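Long-range contacts in chloromuconate cycloisomerase (Rhodococcus opacus, PDB 4M0X), which belongs to the enolase superfamily, whose members join a capping N-terminal domain to a TIM-like barrel, and holds a manganese ion within the barrel: residues 216-221 and 240-245; 265-270 and 292-297; 270-275 and 311-316. One frame throughout, in Å; residues are numbered along the deposited sequence.

Interaction 1 (216-221 and 240-245); sequences AGVTVA and LSIPIM
Two neighbouring strands of the TIM-like barrel, 220-222 and 244-246, are joined here in parallel as the outer members of a beta-alpha-beta unit whose crossover is helix 230-239. Ala221, Ile242 and Val220 bury the most surface. Ala221 carries the backbone pairing: its N gives a hydrogen bond to Pro243 O over 3.0 Å, nearly along the C=O axis, and its O accepts from Met245 N over 2.8 Å, the donor standing 28° out of the carbonyl plane. Its methyl CB meets CD1 of Ile244 at 3.8 Å, on the same face of the sheet. Ile242 enters before the strand proper. Its CG1 takes the crowded position between backbone N and carbonyl carbon (chi1 50°), and an extended outer branch carries CD1 obliquely across Val218, 4.1 Å from CG1 of that residue. The other branch, CG2, rests against Val218 O. Val220 works with both methyls. CG1, anti to the backbone N (chi1 172°), reaches CE of Met245 at 4.0 Å, where the Met245 chain bends at its last torsion; CG2 meets CG of Pro243, the two side chains crossing at about a right angle. On its other side strand 220-222 bonds to strand 192-196, while Pro243 also packs on Leu204 of the second subunit. The strand ends lead to the metal: Glu222, a manganese ligand, directly follows Ala221, and Asp247, another, lies two residues beyond Met245. Beside the Ile242 contact, Pro243 CD lies 3.4 Å from Thr219 O.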
ATOM      1  N   ALA A 216     -33.785  -3.030   7.793  1.00 39.41           N
ATOM      2  CA  ALA A 216     -35.128  -3.530   7.451  1.00 40.64           C
ATOM      3  C   ALA A 216     -35.173  -4.883   6.731  1.00 40.40           C
ATOM      4  O   ALA A 216     -36.240  -5.339   6.340  1.00 43.42           O
ATOM      5  CB  ALA A 216     -35.880  -2.491   6.635  1.00 42.02           C
ATOM      6  N   GLY A 217     -34.020  -5.516   6.531  1.00 41.50           N
ATOM      7  CA  GLY A 217     -33.986  -6.884   6.007  1.00 38.25           C
ATOM      8  C   GLY A 217     -33.360  -7.083   4.641  1.00 36.35           C
ATOM      9  O   GLY A 217     -33.280  -8.213   4.152  1.00 33.09           O
ATOM     10  N   VAL A 218     -32.922  -5.991   4.015  1.00 35.28           N
ATOM     11  CA  VAL A 218     -32.215  -6.093   2.744  1.00 31.21           C
ATOM     12  C   VAL A 218     -30.915  -6.798   3.014  1.00 29.38           C
ATOM     13  O   VAL A 218     -30.216  -6.483   3.973  1.00 29.62           O
ATOM     14  CB  VAL A 218     -31.955  -4.738   2.078  1.00 28.83           C
ATOM     15  CG1 VAL A 218     -30.913  -4.879   0.977  1.00 26.86           C
ATOM     16  CG2 VAL A 218     -33.254  -4.210   1.520  1.00 28.21           C
ATOM     17  N   THR A 219     -30.594  -7.725   2.127  1.00 28.49           N
ATOM     18  CA  THR A 219     -29.613  -8.733   2.401  1.00 27.44           C
ATOM     19  C   THR A 219     -28.351  -8.647   1.541  1.00 29.78           C
ATOM     20  O   THR A 219     -27.263  -9.145   1.934  1.00 28.77           O
ATOM     21  CB  THR A 219     -30.305 -10.087   2.358  1.00 25.78           C
ATOM     22  OG1 THR A 219     -30.117 -10.645   3.633  1.00 25.61           O
ATOM     23  CG2 THR A 219     -29.731 -11.051   1.328  1.00 28.38           C
ATOM     24  N   VAL A 220     -28.508  -8.000   0.388  1.00 28.67           N
ATOM     25  CA  VAL A 220     -27.426  -7.838  -0.557  1.00 30.00           C
ATOM     26  C   VAL A 220     -27.651  -6.522  -1.271  1.00 29.00           C
ATOM     27  O   VAL A 220     -28.802  -6.110  -1.490  1.00 29.40           O
ATOM     28  CB  VAL A 220     -27.378  -9.006  -1.591  1.00 32.20           C
ATOM     29  CG1 VAL A 220     -26.364  -8.721  -2.698  1.00 31.76           C
ATOM     30  CG2 VAL A 220     -27.047 -10.345  -0.927  1.00 30.64           C
ATOM     31  N   ALA A 221     -26.564  -5.855  -1.634  1.00 26.62           N
ATOM     32  CA  ALA A 221     -26.713  -4.657  -2.425  1.00 25.38           C
ATOM     33  C   ALA A 221     -26.049  -4.879  -3.765  1.00 25.01           C
ATOM     34  O   ALA A 221     -24.839  -5.070  -3.854  1.00 24.84           O
ATOM     35  CB  ALA A 221     -26.129  -3.459  -1.714  1.00 25.20           C
ATOM     36  N   LEU A 240     -20.514  -1.491   5.283  1.00 34.54           N
ATOM     37  CA  LEU A 240     -21.773  -2.198   5.298  1.00 31.07           C
ATOM     38  C   LEU A 240     -21.789  -3.546   5.999  1.00 32.89           C
ATOM     39  O   LEU A 240     -20.844  -4.323   5.901  1.00 33.91           O
ATOM     40  CB  LEU A 240     -22.231  -2.383   3.866  1.00 32.43           C
ATOM     41  CG  LEU A 240     -23.159  -1.303   3.325  1.00 34.07           C
ATOM     42  CD1 LEU A 240     -22.648   0.101   3.601  1.00 32.29           C
ATOM     43  CD2 LEU A 240     -23.341  -1.533   1.837  1.00 33.44           C
ATOM     44  N   SER A 241     -22.896  -3.812   6.691  1.00 33.45           N
ATOM     45  CA  SER A 241     -23.118  -5.061   7.399  1.00 33.49           C
ATOM     46  C   SER A 241     -23.607  -6.133   6.420  1.00 36.03           C
ATOM     47  O   SER A 241     -23.804  -7.289   6.794  1.00 39.08           O
ATOM     48  CB  SER A 241     -24.174  -4.849   8.479  1.00 34.59           C
ATOM     49  OG  SER A 241     -25.394  -4.326   7.929  1.00 33.77           O
ATOM     50  N   ILE A 242     -23.818  -5.749   5.167  1.00 34.32           N
ATOM     51  CA  ILE A 242     -24.335  -6.678   4.167  1.00 32.98           C
ATOM     52  C   ILE A 242     -23.394  -6.660   2.985  1.00 30.86           C
ATOM     53  O   ILE A 242     -22.710  -5.674   2.764  1.00 31.22           O
ATOM     54  CB  ILE A 242     -25.780  -6.325   3.703  1.00 33.36           C
ATOM     55  CG1 ILE A 242     -25.884  -4.846   3.320  1.00 31.16           C
ATOM     56  CG2 ILE A 242     -26.815  -6.710   4.760  1.00 30.13           C
ATOM     57  CD1 ILE A 242     -27.100  -4.535   2.491  1.00 31.68           C
ATOM     58  N   PRO A 243     -23.337  -7.759   2.229  1.00 30.28           N
ATOM     59  CA  PRO A 243     -22.413  -7.768   1.086  1.00 27.91           C
ATOM     60  C   PRO A 243     -22.854  -6.950  -0.119  1.00 27.79           C
ATOM     61  O   PRO A 243     -24.038  -6.666  -0.310  1.00 27.61           O
ATOM     62  CB  PRO A 243     -22.327  -9.254   0.712  1.00 27.69           C
ATOM     63  CG  PRO A 243     -23.573  -9.867   1.255  1.00 28.58           C
ATOM     64  CD  PRO A 243     -23.893  -9.096   2.514  1.00 28.77           C
ATOM     65  N   ILE A 244     -21.875  -6.629  -0.954  1.00 29.13           N
ATOM     66  CA  ILE A 244     -22.037  -5.863  -2.179  1.00 27.94           C
ATOM     67  C   ILE A 244     -21.761  -6.772  -3.386  1.00 28.11           C
ATOM     68  O   ILE A 244     -20.698  -7.418  -3.470  1.00 28.91           O
ATOM     69  CB  ILE A 244     -20.991  -4.720  -2.204  1.00 28.96           C
ATOM     70  CG1 ILE A 244     -21.106  -3.853  -0.966  1.00 30.04           C
ATOM     71  CG2 ILE A 244     -21.095  -3.861  -3.456  1.00 29.53           C
ATOM     72  CD1 ILE A 244     -22.448  -3.170  -0.853  1.00 32.27           C
ATOM     73  N   MET A 245     -22.676  -6.770  -4.347  1.00 25.76           N
ATOM     74  CA  MET A 245     -22.496  -7.512  -5.579  1.00 23.29           C
ATOM     75  C   MET A 245     -22.218  -6.633  -6.803  1.00 22.01           C
ATOM     76  O   MET A 245     -22.937  -5.683  -7.083  1.00 23.49           O
ATOM     77  CB  MET A 245     -23.737  -8.325  -5.810  1.00 24.50           C
ATOM     78  CG  MET A 245     -23.808  -9.101  -7.104  1.00 25.91           C
ATOM     79  SD  MET A 245     -24.920 -10.496  -6.837  1.00 28.15           S
ATOM     80  CE  MET A 245     -26.513  -9.728  -6.560  1.00 25.42           C
TER

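Interaction 2 (265-270 and 292-297); sequences VSAFAI and GLACFG
Strands 267-270 and 294-297 of the TIM-like barrel lie side by side and parallel, their axes 4.6 Å apart at closest and inclined by 24°, with helix 278-291 in the chain between them. Backbone hydrogen bonds run along the whole pairing. Ala294 N binds Ser266 O in the carbonyl plane, and Ala294 O takes the N-H of Phe268 at 2.9 Å, so Ala294 is gripped at both ends. Further along, Phe296 N makes a weak, bent bond to Phe268 O, whereas Ile270 N meets Phe296 O at 2.8 Å, almost in line with its C=O. A CA-H...O contact from Cys295 CA adds to the load on Phe268 O. The apolar contacts divide between the two faces. Toward the helices, Leu293, with CG anti to its carbonyl carbon, sets CD1 obliquely against the Phe268 ring, 3.7 Å from CZ, while its CD2 reaches back to Val265 O. On that face too, Cys295 SG lies 3.8 Å from Ile270 CG1; Ala288 and Ile284 of helix 278-291 cover this layer. On the inner face the methyls of Ala267 and Ala294 touch, CB to CB, at 3.9 Å. Phe296 swings its ring away, CG anti to the backbone N (chi1 -175°), presenting the edge at CD2 to Ala269 CB at 4.3 Å. The chemistry is thus a division of labour: the hydrogen bonds across the contact are all main chain to main chain, while Cys295 N turns to the carboxylate of Asp319; the side chains that meet are uncharged, Phe268, Ile270 and Cys295 packing on the helices and Ala269 lying about 6 Å from the manganese ion.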
ATOM      1  N   VAL A 265     -15.710  -5.961  -3.849  1.00 24.08           N
ATOM      2  CA  VAL A 265     -17.062  -6.490  -3.748  1.00 24.52           C
ATOM      3  C   VAL A 265     -17.130  -7.864  -3.083  1.00 26.30           C
ATOM      4  O   VAL A 265     -16.126  -8.546  -2.942  1.00 26.79           O
ATOM      5  CB  VAL A 265     -17.786  -6.561  -5.133  1.00 24.01           C
ATOM      6  CG1 VAL A 265     -18.248  -5.192  -5.631  1.00 22.88           C
ATOM      7  CG2 VAL A 265     -16.944  -7.273  -6.171  1.00 22.26           C
ATOM      8  N   SER A 266     -18.341  -8.285  -2.722  1.00 27.18           N
ATOM      9  CA  SER A 266     -18.547  -9.579  -2.083  1.00 26.25           C
ATOM     10  C   SER A 266     -18.910 -10.667  -3.078  1.00 26.02           C
ATOM     11  O   SER A 266     -18.650 -11.860  -2.808  1.00 28.61           O
ATOM     12  CB  SER A 266     -19.667  -9.486  -1.026  1.00 25.63           C
ATOM     13  OG  SER A 266     -19.368  -8.521  -0.048  1.00 26.17           O
ATOM     14  N   ALA A 267     -19.551 -10.279  -4.184  1.00 23.88           N
ATOM     15  CA  ALA A 267     -20.026 -11.243  -5.169  1.00 22.71           C
ATOM     16  C   ALA A 267     -20.024 -10.785  -6.633  1.00 23.87           C
ATOM     17  O   ALA A 267     -19.859  -9.610  -6.947  1.00 23.88           O
ATOM     18  CB  ALA A 267     -21.393 -11.732  -4.788  1.00 20.83           C
ATOM     19  N   PHE A 268     -20.202 -11.751  -7.529  1.00 24.90           N
ATOM     20  CA  PHE A 268     -20.436 -11.471  -8.934  1.00 26.53           C
ATOM     21  C   PHE A 268     -21.858 -11.832  -9.301  1.00 28.80           C
ATOM     22  O   PHE A 268     -22.387 -12.840  -8.833  1.00 32.75           O
ATOM     23  CB  PHE A 268     -19.449 -12.239  -9.827  1.00 24.74           C
ATOM     24  CG  PHE A 268     -18.023 -11.795  -9.661  1.00 24.87           C
ATOM     25  CD1 PHE A 268     -17.721 -10.571  -9.073  1.00 25.22           C
ATOM     26  CD2 PHE A 268     -16.984 -12.582 -10.113  1.00 25.33           C
ATOM     27  CE1 PHE A 268     -16.415 -10.164  -8.917  1.00 26.50           C
ATOM     28  CE2 PHE A 268     -15.672 -12.173 -10.009  1.00 24.88           C
ATOM     29  CZ  PHE A 268     -15.381 -10.964  -9.399  1.00 27.28           C
ATOM     30  N   ALA A 269     -22.492 -10.996 -10.114  1.00 28.51           N
ATOM     31  CA  ALA A 269     -23.700 -11.408 -10.804  1.00 25.54           C
ATOM     32  C   ALA A 269     -23.219 -11.991 -12.127  1.00 24.27           C
ATOM     33  O   ALA A 269     -22.625 -11.288 -12.932  1.00 22.71           O
ATOM     34  CB  ALA A 269     -24.599 -10.214 -11.030  1.00 26.37           C
ATOM     35  N   ILE A 270     -23.437 -13.284 -12.336  1.00 23.23           N
ATOM     36  CA  ILE A 270     -22.994 -13.925 -13.563  1.00 22.12           C
ATOM     37  C   ILE A 270     -24.118 -13.940 -14.609  1.00 22.59           C
ATOM     38  O   ILE A 270     -25.271 -14.237 -14.281  1.00 23.22           O
ATOM     39  CB  ILE A 270     -22.492 -15.346 -13.274  1.00 21.70           C
ATOM     40  CG1 ILE A 270     -21.436 -15.323 -12.160  1.00 21.11           C
ATOM     41  CG2 ILE A 270     -21.981 -16.004 -14.554  1.00 21.60           C
ATOM     42  CD1 ILE A 270     -20.096 -14.731 -12.551  1.00 21.00           C
ATOM     43  N   GLY A 292     -12.721 -16.421  -3.823  1.00 24.12           N
ATOM     44  CA  GLY A 292     -13.589 -16.617  -2.681  1.00 25.89           C
ATOM     45  C   GLY A 292     -14.805 -15.720  -2.617  1.00 26.25           C
ATOM     46  O   GLY A 292     -15.397 -15.564  -1.539  1.00 28.23           O
ATOM     47  N   LEU A 293     -15.161 -15.135  -3.758  1.00 24.91           N
ATOM     48  CA  LEU A 293     -16.400 -14.377  -3.916  1.00 24.67           C
ATOM     49  C   LEU A 293     -17.539 -15.270  -4.375  1.00 25.15           C
ATOM     50  O   LEU A 293     -17.361 -16.171  -5.201  1.00 25.13           O
ATOM     51  CB  LEU A 293     -16.225 -13.254  -4.935  1.00 23.00           C
ATOM     52  CG  LEU A 293     -14.956 -12.455  -4.715  1.00 22.93           C
ATOM     53  CD1 LEU A 293     -14.645 -11.446  -5.822  1.00 22.01           C
ATOM     54  CD2 LEU A 293     -15.069 -11.801  -3.354  1.00 23.33           C
ATOM     55  N   ALA A 294     -18.720 -14.977  -3.846  1.00 26.32           N
ATOM     56  CA  ALA A 294     -19.963 -15.652  -4.217  1.00 27.25           C
ATOM     57  C   ALA A 294     -20.461 -15.327  -5.631  1.00 28.47           C
ATOM     58  O   ALA A 294     -20.064 -14.331  -6.238  1.00 29.53           O
ATOM     59  CB  ALA A 294     -21.037 -15.310  -3.209  1.00 26.29           C
ATOM     60  N   CYS A 295     -21.355 -16.165  -6.140  1.00 28.49           N
ATOM     61  CA  CYS A 295     -21.969 -15.930  -7.433  1.00 27.41           C
ATOM     62  C   CYS A 295     -23.472 -15.901  -7.334  1.00 27.45           C
ATOM     63  O   CYS A 295     -24.100 -16.483  -6.412  1.00 29.85           O
ATOM     64  CB  CYS A 295     -21.547 -16.985  -8.447  1.00 27.27           C
ATOM     65  SG  CYS A 295     -19.866 -16.803  -9.081  1.00 30.57           S
ATOM     66  N   PHE A 296     -24.033 -15.214  -8.308  1.00 25.13           N
ATOM     67  CA  PHE A 296     -25.435 -15.059  -8.442  1.00 24.88           C
ATOM     68  C   PHE A 296     -25.692 -15.423  -9.871  1.00 24.17           C
ATOM     69  O   PHE A 296     -24.952 -14.987 -10.765  1.00 22.70           O
ATOM     70  CB  PHE A 296     -25.776 -13.607  -8.234  1.00 26.32           C
ATOM     71  CG  PHE A 296     -27.248 -13.311  -8.231  1.00 27.02           C
ATOM     72  CD1 PHE A 296     -28.134 -14.061  -7.447  1.00 27.80           C
ATOM     73  CD2 PHE A 296     -27.741 -12.229  -8.945  1.00 25.55           C
ATOM     74  CE1 PHE A 296     -29.488 -13.745  -7.404  1.00 27.91           C
ATOM     75  CE2 PHE A 296     -29.091 -11.901  -8.903  1.00 25.51           C
ATOM     76  CZ  PHE A 296     -29.970 -12.659  -8.138  1.00 26.59           C
ATOM     77  N   GLY A 297     -26.718 -16.244 -10.080  1.00 24.17           N
ATOM     78  CA  GLY A 297     -27.158 -16.601 -11.421  1.00 23.38           C
ATOM     79  C   GLY A 297     -28.085 -15.508 -11.920  1.00 23.59           C
ATOM     80  O   GLY A 297     -29.312 -15.573 -11.720  1.00 23.06           O
TER

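Interaction 3 (270-275 and 311-316); sequences IKIPKS and AQLYGT
The Tyr314 ring is the flat group of this contact, and segment 270-275 meets it at the phenol end, with Ile270 O approaching obliquely beside CZ and CE1. The setting is the TIM-like barrel, where the chain leaving strand 267-270 enters a short helical turn and packs on the end of helix 304-316. CG of Tyr314 is anti to its carbonyl carbon (chi1 -54°), and the ring extends from the helix until OH lies 3.0 Å from Ile270 O. OH hydrogen-bonds to Ala298 O and accepts from a water at 2.6 Å. That water in turn receives the N-H of Ile272 at 2.8 Å, so the phenol and the backbone of Ile272 are joined through one bridging molecule. Beside this polar link lies an apolar one. Leu313 has CG anti to its backbone N (chi1 172°), which sends CD2 to CG1 of Ile272 at 3.7 Å; the two side chains slide past each other in opposite directions. The same methyl is 4.3 Å from CG2 of Ile270, and so touches both isoleucines. Lys271, between them, turns the other way. Its NZ makes a salt bridge with the metal ligand Asp247 and a hydrogen bond to Ala299 O, and its side chain comes within about 4 Å of the manganese ion; the nearby cation would tend to lower the amine's affinity for a proton, and the Asp247 carboxylate to raise it. Each segment is also braced internally. Ser275 OG folds back to Lys271 O at 2.8 Å, nearly along the C=O axis, while in the other segment Leu313 O is shared by Thr316 N and by Thr316 OG1, the latter on a lone pair.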
ATOM      1  N   ILE A 270     -23.437 -13.284 -12.336  1.00 23.23           N
ATOM      2  CA  ILE A 270     -22.994 -13.925 -13.563  1.00 22.12           C
ATOM      3  C   ILE A 270     -24.118 -13.940 -14.609  1.00 22.59           C
ATOM      4  O   ILE A 270     -25.271 -14.237 -14.281  1.00 23.22           O
ATOM      5  CB  ILE A 270     -22.492 -15.346 -13.274  1.00 21.70           C
ATOM      6  CG1 ILE A 270     -21.436 -15.323 -12.160  1.00 21.11           C
ATOM      7  CG2 ILE A 270     -21.981 -16.004 -14.554  1.00 21.60           C
ATOM      8  CD1 ILE A 270     -20.096 -14.731 -12.551  1.00 21.00           C
ATOM      9  N   LYS A 271     -23.784 -13.606 -15.860  1.00 22.48           N
ATOM     10  CA  LYS A 271     -24.772 -13.440 -16.938  1.00 22.48           C
ATOM     11  C   LYS A 271     -24.029 -13.610 -18.227  1.00 22.13           C
ATOM     12  O   LYS A 271     -22.984 -13.002 -18.374  1.00 22.14           O
ATOM     13  CB  LYS A 271     -25.331 -12.023 -16.972  1.00 22.28           C
ATOM     14  CG  LYS A 271     -26.340 -11.624 -15.920  1.00 21.26           C
ATOM     15  CD  LYS A 271     -27.109 -10.389 -16.395  1.00 21.27           C
ATOM     16  CE  LYS A 271     -26.553  -9.089 -15.837  1.00 20.85           C
ATOM     17  NZ  LYS A 271     -27.432  -8.516 -14.778  1.00 20.58           N
ATOM     18  N   ILE A 272     -24.573 -14.387 -19.164  1.00 22.08           N
ATOM     19  CA  ILE A 272     -23.899 -14.638 -20.429  1.00 24.07           C
ATOM     20  C   ILE A 272     -23.761 -13.422 -21.374  1.00 24.47           C
ATOM     21  O   ILE A 272     -22.639 -13.065 -21.738  1.00 24.26           O
ATOM     22  CB  ILE A 272     -24.466 -15.871 -21.155  1.00 25.59           C
ATOM     23  CG1 ILE A 272     -24.114 -17.119 -20.370  1.00 25.15           C
ATOM     24  CG2 ILE A 272     -23.868 -16.011 -22.551  1.00 25.49           C
ATOM     25  CD1 ILE A 272     -24.591 -18.395 -21.013  1.00 25.13           C
ATOM     26  N   PRO A 273     -24.883 -12.770 -21.752  1.00 24.77           N
ATOM     27  CA  PRO A 273     -24.835 -11.673 -22.732  1.00 24.38           C
ATOM     28  C   PRO A 273     -23.750 -10.643 -22.419  1.00 24.34           C
ATOM     29  O   PRO A 273     -22.918 -10.313 -23.250  1.00 24.78           O
ATOM     30  CB  PRO A 273     -26.209 -11.012 -22.579  1.00 23.33           C
ATOM     31  CG  PRO A 273     -27.080 -12.062 -22.017  1.00 23.80           C
ATOM     32  CD  PRO A 273     -26.192 -12.814 -21.078  1.00 25.07           C
ATOM     33  N   LYS A 274     -23.773 -10.155 -21.197  1.00 24.81           N
ATOM     34  CA  LYS A 274     -22.878  -9.115 -20.754  1.00 25.74           C
ATOM     35  C   LYS A 274     -21.371  -9.494 -20.764  1.00 27.50           C
ATOM     36  O   LYS A 274     -20.517  -8.603 -20.784  1.00 28.54           O
ATOM     37  CB  LYS A 274     -23.404  -8.591 -19.412  1.00 24.97           C
ATOM     38  CG  LYS A 274     -22.439  -8.445 -18.272  1.00 25.79           C
ATOM     39  CD  LYS A 274     -22.806  -9.338 -17.102  1.00 25.59           C
ATOM     40  CE  LYS A 274     -22.373  -8.630 -15.826  1.00 24.88           C
ATOM     41  NZ  LYS A 274     -22.348  -9.447 -14.590  1.00 22.46           N
ATOM     42  N   SER A 275     -21.065 -10.797 -20.787  1.00 27.38           N
ATOM     43  CA  SER A 275     -19.678 -11.306 -20.769  1.00 26.56           C
ATOM     44  C   SER A 275     -19.260 -11.701 -22.147  1.00 26.76           C
ATOM     45  O   SER A 275     -18.130 -12.162 -22.339  1.00 26.21           O
ATOM     46  CB  SER A 275     -19.530 -12.578 -19.937  1.00 25.41           C
ATOM     47  OG  SER A 275     -20.256 -12.508 -18.735  1.00 30.56           O
ATOM     48  N   ALA A 311     -29.378 -21.323 -17.768  1.00 26.14           N
ATOM     49  CA  ALA A 311     -29.782 -22.273 -16.732  1.00 27.19           C
ATOM     50  C   ALA A 311     -28.788 -23.435 -16.653  1.00 27.34           C
ATOM     51  O   ALA A 311     -28.409 -23.884 -15.563  1.00 27.99           O
ATOM     52  CB  ALA A 311     -31.198 -22.778 -16.978  1.00 25.81           C
ATOM     53  N   GLN A 312     -28.343 -23.900 -17.811  1.00 27.17           N
ATOM     54  CA  GLN A 312     -27.359 -24.969 -17.844  1.00 27.72           C
ATOM     55  C   GLN A 312     -26.028 -24.496 -17.248  1.00 26.64           C
ATOM     56  O   GLN A 312     -25.466 -25.161 -16.378  1.00 25.59           O
ATOM     57  CB  GLN A 312     -27.202 -25.535 -19.253  1.00 27.14           C
ATOM     58  CG  GLN A 312     -28.234 -26.598 -19.567  1.00 28.50           C
ATOM     59  CD  GLN A 312     -28.125 -27.139 -20.973  1.00 29.50           C
ATOM     60  OE1 GLN A 312     -27.023 -27.343 -21.496  1.00 31.91           O
ATOM     61  NE2 GLN A 312     -29.267 -27.380 -21.598  1.00 28.96           N
ATOM     62  N   LEU A 313     -25.541 -23.346 -17.703  1.00 26.62           N
ATOM     63  CA  LEU A 313     -24.351 -22.733 -17.110  1.00 27.33           C
ATOM     64  C   LEU A 313     -24.426 -22.776 -15.584  1.00 27.77           C
ATOM     65  O   LEU A 313     -23.571 -23.386 -14.913  1.00 25.22           O
ATOM     66  CB  LEU A 313     -24.202 -21.284 -17.579  1.00 27.27           C
ATOM     67  CG  LEU A 313     -23.104 -20.485 -16.881  1.00 28.68           C
ATOM     68  CD1 LEU A 313     -21.734 -21.089 -17.182  1.00 30.59           C
ATOM     69  CD2 LEU A 313     -23.143 -19.038 -17.324  1.00 27.20           C
ATOM     70  N   TYR A 314     -25.480 -22.143 -15.052  1.00 28.90           N
ATOM     71  CA  TYR A 314     -25.677 -21.996 -13.615  1.00 27.19           C
ATOM     72  C   TYR A 314     -25.727 -23.356 -12.931  1.00 27.27           C
ATOM     73  O   TYR A 314     -25.231 -23.508 -11.828  1.00 30.61           O
ATOM     74  CB  TYR A 314     -26.928 -21.178 -13.317  1.00 28.33           C
ATOM     75  CG  TYR A 314     -27.010 -19.808 -13.989  1.00 29.43           C
ATOM     76  CD1 TYR A 314     -25.908 -19.256 -14.641  1.00 29.21           C
ATOM     77  CD2 TYR A 314     -28.187 -19.038 -13.925  1.00 28.80           C
ATOM     78  CE1 TYR A 314     -25.975 -18.007 -15.240  1.00 29.11           C
ATOM     79  CE2 TYR A 314     -28.255 -17.775 -14.527  1.00 28.70           C
ATOM     80  CZ  TYR A 314     -27.143 -17.272 -15.188  1.00 29.76           C
ATOM     81  OH  TYR A 314     -27.154 -16.028 -15.800  1.00 30.66           O
ATOM     82  N   GLY A 315     -26.306 -24.349 -13.589  1.00 26.65           N
ATOM     83  CA  GLY A 315     -26.251 -25.711 -13.082  1.00 26.90           C
ATOM     84  C   GLY A 315     -24.862 -26.373 -13.117  1.00 28.36           C
ATOM     85  O   GLY A 315     -24.608 -27.321 -12.349  1.00 29.63           O
ATOM     86  N   THR A 316     -23.966 -25.928 -14.002  1.00 25.01           N
ATOM     87  CA  THR A 316     -22.626 -26.487 -13.976  1.00 25.07           C
ATOM     88  C   THR A 316     -21.793 -25.821 -12.897  1.00 25.39           C
ATOM     89  O   THR A 316     -20.802 -26.351 -12.472  1.00 26.29           O
ATOM     90  CB  THR A 316     -21.848 -26.422 -15.330  1.00 24.48           C
ATOM     91  OG1 THR A 316     -21.358 -25.103 -15.575  1.00 24.06           O
ATOM     92  CG2 THR A 316     -22.678 -26.894 -16.516  1.00 24.92           C
TER
HETATM   93  O   HOH W   1     -27.040 -15.547 -18.334  1.00 34.51           O

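All three contacts are largely buried in the TIM-like barrel. Interactions 1 and 2 pair parallel strands of one sheet and adjoin each other, since strand 244-246 neighbours strand 267-270; both also touch the second subunit, and main-chain hydrogen bonds dominate them. Interaction 3 lies nearest the centre of the chain and shares Ile270 with interaction 2, but it is held differently: a water and a leucine methyl join a helical turn to a helix. It is also where charge enters, through Lys271 beside the metal, whereas the side chains meeting in the two strand pairings are apolar. Interactions 1 and 3 do not touch.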